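Long-range contact in hypothetical protein (Pectobacterium atrosepticum SCRI1043, PDB 2P7I), which probably transfers methyl groups from S-adenosylmethionine to a substrate not yet identified, as a Rossmann-like methyltransferase: residues 26-37 against 55-63. Numbering follows the deposited sequence.
Sequences FDVMHPFMVRAF and DFTSRLQEH
Helix 26-37 and helix 55-60 pack with their axes 10.3 Å apart at closest approach and crossing at -40°, and the backbones come nearest where H30 faces F56. F56 is the knob: its side chain sits in a hole formed by H30, M33, V34 and F37. With CG anti to the backbone N (chi1 -163°), its ring reaches across to helix 26-37 and meets H30 edge-to-face, F56 CD1 lying 3.7 Å from H30 CG over the imidazole face, with planes at 74°. F56 CZ touches V34 CG2 at 3.7 Å, and the selenium of M33, a selenomethionine, stands obliquely 5.0 Å from the F56 ring centroid, a Met-aromatic contact. R59 is extended from CG to NE, and P31 CD lies over the centre of one guanidinium face, 3.8 Å from R59 CZ. One water, 2.6 Å from H30 ND1, bridges that atom to D55 O and R59 NE of segment 55-63, in plane at the imidazole and guanidinium edges. D55 itself forms a salt bridge with R83. Within the Rossmann-like methyltransferase domain, T57 and L60 pack helix 55-60 on strand 67-71, while V28 and M29 pack helix 26-37 against strand 192-201, and V28 also meets helix 220-230.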
loop_
_atom_site.group_PDB
_atom_site.type_symbol
_atom_site.label_atom_id
_atom_site.label_comp_id
_atom_site.label_asym_id
_atom_site.label_seq_id
_atom_site.Cartn_x
_atom_site.Cartn_y
_atom_site.Cartn_z
ATOM N N PHE B 26 -19.968 0.987 17.626
ATOM C CA PHE B 26 -20.524 2.081 18.408
ATOM C C PHE B 26 -19.466 2.743 19.292
ATOM O O PHE B 26 -19.444 3.962 19.417
ATOM C CB PHE B 26 -21.707 1.583 19.257
ATOM C CG PHE B 26 -22.988 1.384 18.474
ATOM C CD1 PHE B 26 -22.978 0.996 17.136
ATOM C CD2 PHE B 26 -24.205 1.551 19.093
ATOM C CE1 PHE B 26 -24.156 0.804 16.433
ATOM C CE2 PHE B 26 -25.380 1.356 18.394
ATOM C CZ PHE B 26 -25.351 0.987 17.060
ATOM N N ASP B 27 -18.582 1.952 19.885
ATOM C CA ASP B 27 -17.637 2.472 20.856
ATOM C C ASP B 27 -16.333 2.927 20.250
ATOM O O ASP B 27 -15.679 3.802 20.799
ATOM C CB ASP B 27 -17.364 1.427 21.938
ATOM C CG ASP B 27 -18.610 1.107 22.746
ATOM O OD1 ASP B 27 -19.229 2.064 23.240
ATOM O OD2 ASP B 27 -18.985 -0.074 22.842
ATOM N N VAL B 28 -15.955 2.352 19.122
ATOM C CA VAL B 28 -14.673 2.693 18.512
ATOM C C VAL B 28 -14.910 3.475 17.218
ATOM O O VAL B 28 -14.404 4.599 17.049
ATOM C CB VAL B 28 -13.779 1.449 18.277
ATOM C CG1 VAL B 28 -12.564 1.820 17.436
ATOM C CG2 VAL B 28 -13.334 0.827 19.597
HETATM N N MSE B 29 -15.713 2.929 16.316
HETATM C CA MSE B 29 -15.837 3.553 15.017
HETATM C C MSE B 29 -16.613 4.872 15.004
HETATM O O MSE B 29 -16.241 5.797 14.268
HETATM C CB MSE B 29 -16.437 2.565 14.032
HETATM C CG MSE B 29 -15.560 1.381 13.649
HETATM SE SE MSE B 29 -13.895 1.922 12.900
HETATM C CE MSE B 29 -14.670 2.752 11.359
ATOM N N HIS B 30 -17.717 4.965 15.756
ATOM C CA HIS B 30 -18.495 6.215 15.793
ATOM C C HIS B 30 -17.647 7.421 16.219
ATOM O O HIS B 30 -17.642 8.432 15.548
ATOM C CB HIS B 30 -19.742 6.085 16.656
ATOM C CG HIS B 30 -20.854 5.320 16.015
ATOM N ND1 HIS B 30 -22.104 5.218 16.585
ATOM C CD2 HIS B 30 -20.916 4.623 14.856
ATOM C CE1 HIS B 30 -22.889 4.503 15.805
ATOM N NE2 HIS B 30 -22.194 4.125 14.753
ATOM N N PRO B 31 -16.928 7.322 17.342
ATOM C CA PRO B 31 -16.072 8.464 17.691
ATOM C C PRO B 31 -14.972 8.846 16.677
ATOM O O PRO B 31 -14.735 10.027 16.463
ATOM C CB PRO B 31 -15.490 8.073 19.073
ATOM C CG PRO B 31 -15.777 6.641 19.252
ATOM C CD PRO B 31 -16.957 6.292 18.392
ATOM N N PHE B 32 -14.328 7.872 16.059
ATOM C CA PHE B 32 -13.321 8.147 15.040
ATOM C C PHE B 32 -13.955 8.736 13.796
ATOM O O PHE B 32 -13.340 9.556 13.138
ATOM C CB PHE B 32 -12.503 6.893 14.709
ATOM C CG PHE B 32 -11.490 6.546 15.759
ATOM C CD1 PHE B 32 -10.621 7.511 16.254
ATOM C CD2 PHE B 32 -11.388 5.264 16.245
ATOM C CE1 PHE B 32 -9.677 7.214 17.214
ATOM C CE2 PHE B 32 -10.429 4.964 17.234
ATOM C CZ PHE B 32 -9.582 5.950 17.708
HETATM N N MSE B 33 -15.182 8.343 13.488
HETATM C CA MSE B 33 -15.878 8.942 12.353
HETATM C C MSE B 33 -16.096 10.447 12.602
HETATM O O MSE B 33 -15.856 11.275 11.720
HETATM C CB MSE B 33 -17.222 8.239 12.138
HETATM C CG MSE B 33 -17.123 6.949 11.352
HETATM SE SE MSE B 33 -18.849 6.072 11.362
HETATM C CE MSE B 33 -18.279 4.530 10.503
ATOM N N VAL B 34 -16.561 10.810 13.797
ATOM C CA VAL B 34 -16.730 12.211 14.168
ATOM C C VAL B 34 -15.379 12.941 14.121
ATOM O O VAL B 34 -15.302 14.033 13.586
ATOM C CB VAL B 34 -17.447 12.365 15.538
ATOM C CG1 VAL B 34 -17.492 13.830 15.970
ATOM C CG2 VAL B 34 -18.856 11.817 15.430
ATOM N N ARG B 35 -14.316 12.339 14.649
ATOM C CA ARG B 35 -12.955 12.901 14.494
ATOM C C ARG B 35 -12.625 13.167 13.008
ATOM O O ARG B 35 -12.144 14.227 12.659
ATOM C CB ARG B 35 -11.872 11.995 15.136
ATOM C CG ARG B 35 -11.272 12.504 16.469
ATOM C CD ARG B 35 -10.127 11.563 17.028
ATOM N NE ARG B 35 -8.728 11.898 16.644
ATOM C CZ ARG B 35 -7.642 11.213 17.055
ATOM N NH1 ARG B 35 -7.779 10.141 17.826
ATOM N NH2 ARG B 35 -6.406 11.563 16.683
ATOM N N ALA B 36 -12.852 12.173 12.159
ATOM C CA ALA B 36 -12.543 12.248 10.733
ATOM C C ALA B 36 -13.298 13.390 10.046
ATOM O O ALA B 36 -12.783 14.044 9.147
ATOM C CB ALA B 36 -12.882 10.911 10.077
ATOM N N PHE B 37 -14.534 13.597 10.464
ATOM C CA PHE B 37 -15.398 14.619 9.848
ATOM C C PHE B 37 -15.073 16.045 10.297
ATOM O O PHE B 37 -15.276 17.001 9.555
ATOM C CB PHE B 37 -16.851 14.374 10.250
ATOM C CG PHE B 37 -17.468 13.097 9.726
ATOM C CD1 PHE B 37 -16.821 12.262 8.830
ATOM C CD2 PHE B 37 -18.765 12.758 10.129
ATOM C CE1 PHE B 37 -17.425 11.109 8.352
ATOM C CE2 PHE B 37 -19.403 11.601 9.643
ATOM C CZ PHE B 37 -18.728 10.767 8.779
ATOM N N ASP B 55 -27.993 6.850 17.840
ATOM C CA ASP B 55 -26.678 6.644 18.447
ATOM C C ASP B 55 -25.620 7.579 17.865
ATOM O O ASP B 55 -24.785 8.112 18.592
ATOM C CB ASP B 55 -26.223 5.194 18.287
ATOM C CG ASP B 55 -27.105 4.218 19.061
ATOM O OD1 ASP B 55 -27.305 4.406 20.283
ATOM O OD2 ASP B 55 -27.616 3.273 18.424
ATOM N N PHE B 56 -25.658 7.808 16.561
ATOM C CA PHE B 56 -24.661 8.687 15.973
ATOM C C PHE B 56 -25.083 10.139 16.157
ATOM O O PHE B 56 -24.244 11.008 16.337
ATOM C CB PHE B 56 -24.457 8.341 14.510
ATOM C CG PHE B 56 -23.185 8.893 13.930
ATOM C CD1 PHE B 56 -21.950 8.465 14.395
ATOM C CD2 PHE B 56 -23.219 9.845 12.924
ATOM C CE1 PHE B 56 -20.761 8.995 13.873
ATOM C CE2 PHE B 56 -22.044 10.355 12.400
ATOM C CZ PHE B 56 -20.816 9.924 12.875
ATOM N N THR B 57 -26.383 10.407 16.136
ATOM C CA THR B 57 -26.883 11.776 16.273
ATOM C C THR B 57 -26.362 12.421 17.555
ATOM O O THR B 57 -25.982 13.598 17.558
ATOM C CB THR B 57 -28.415 11.820 16.322
ATOM O OG1 THR B 57 -28.951 10.816 15.460
ATOM C CG2 THR B 57 -28.929 13.214 15.927
ATOM N N SER B 58 -26.330 11.646 18.626
ATOM C CA SER B 58 -25.939 12.183 19.923
ATOM C C SER B 58 -24.520 12.739 19.883
ATOM O O SER B 58 -24.219 13.746 20.530
ATOM C CB SER B 58 -26.085 11.133 21.015
ATOM O OG SER B 58 -25.197 10.062 20.804
ATOM N N ARG B 59 -23.652 12.120 19.082
ATOM C CA ARG B 59 -22.302 12.630 18.921
ATOM C C ARG B 59 -22.278 13.880 18.048
ATOM O O ARG B 59 -21.507 14.813 18.290
ATOM C CB ARG B 59 -21.415 11.548 18.325
ATOM C CG ARG B 59 -21.320 10.360 19.234
ATOM C CD ARG B 59 -20.343 9.390 18.726
ATOM N NE ARG B 59 -20.226 8.236 19.616
ATOM C CZ ARG B 59 -19.380 8.129 20.641
ATOM N NH1 ARG B 59 -18.519 9.094 20.953
ATOM N NH2 ARG B 59 -19.382 7.015 21.346
ATOM N N LEU B 60 -23.116 13.881 17.018
ATOM C CA LEU B 60 -23.254 15.034 16.159
ATOM C C LEU B 60 -23.824 16.263 16.876
ATOM O O LEU B 60 -23.481 17.403 16.542
ATOM C CB LEU B 60 -24.119 14.654 14.960
ATOM C CG LEU B 60 -23.492 13.665 13.969
ATOM C CD1 LEU B 60 -24.520 13.412 12.883
ATOM C CD2 LEU B 60 -22.122 14.178 13.412
ATOM N N GLN B 61 -24.690 16.024 17.862
ATOM C CA GLN B 61 -25.242 17.096 18.693
ATOM C C GLN B 61 -24.187 17.880 19.474
ATOM O O GLN B 61 -24.416 19.037 19.847
ATOM C CB GLN B 61 -26.276 16.539 19.667
ATOM C CG GLN B 61 -27.597 16.208 19.011
ATOM C CD GLN B 61 -28.673 15.880 20.030
ATOM O OE1 GLN B 61 -28.666 14.806 20.639
ATOM N NE2 GLN B 61 -29.604 16.809 20.222
ATOM N N GLU B 62 -23.033 17.268 19.721
ATOM C CA GLU B 62 -21.919 18.018 20.289
ATOM C C GLU B 62 -21.381 19.055 19.300
ATOM O O GLU B 62 -20.666 19.960 19.703
ATOM C CB GLU B 62 -20.792 17.090 20.750
ATOM C CG GLU B 62 -21.220 16.063 21.793
ATOM C CD GLU B 62 -22.035 16.683 22.927
ATOM O OE1 GLU B 62 -21.546 17.651 23.557
ATOM O OE2 GLU B 62 -23.171 16.213 23.174
ATOM N N HIS B 63 -21.733 18.951 18.020
ATOM C CA HIS B 63 -21.203 19.869 17.015
ATOM C C HIS B 63 -22.198 20.816 16.372
ATOM O O HIS B 63 -21.794 21.844 15.821
ATOM C CB HIS B 63 -20.505 19.059 15.918
ATOM C CG HIS B 63 -19.225 18.456 16.381
ATOM N ND1 HIS B 63 -19.181 17.289 17.113
ATOM C CD2 HIS B 63 -17.950 18.888 16.276
ATOM C CE1 HIS B 63 -17.925 17.019 17.427
ATOM N NE2 HIS B 63 -17.158 17.972 16.927
HETATM O O HOH W 1 -22.421 6.453 18.879
#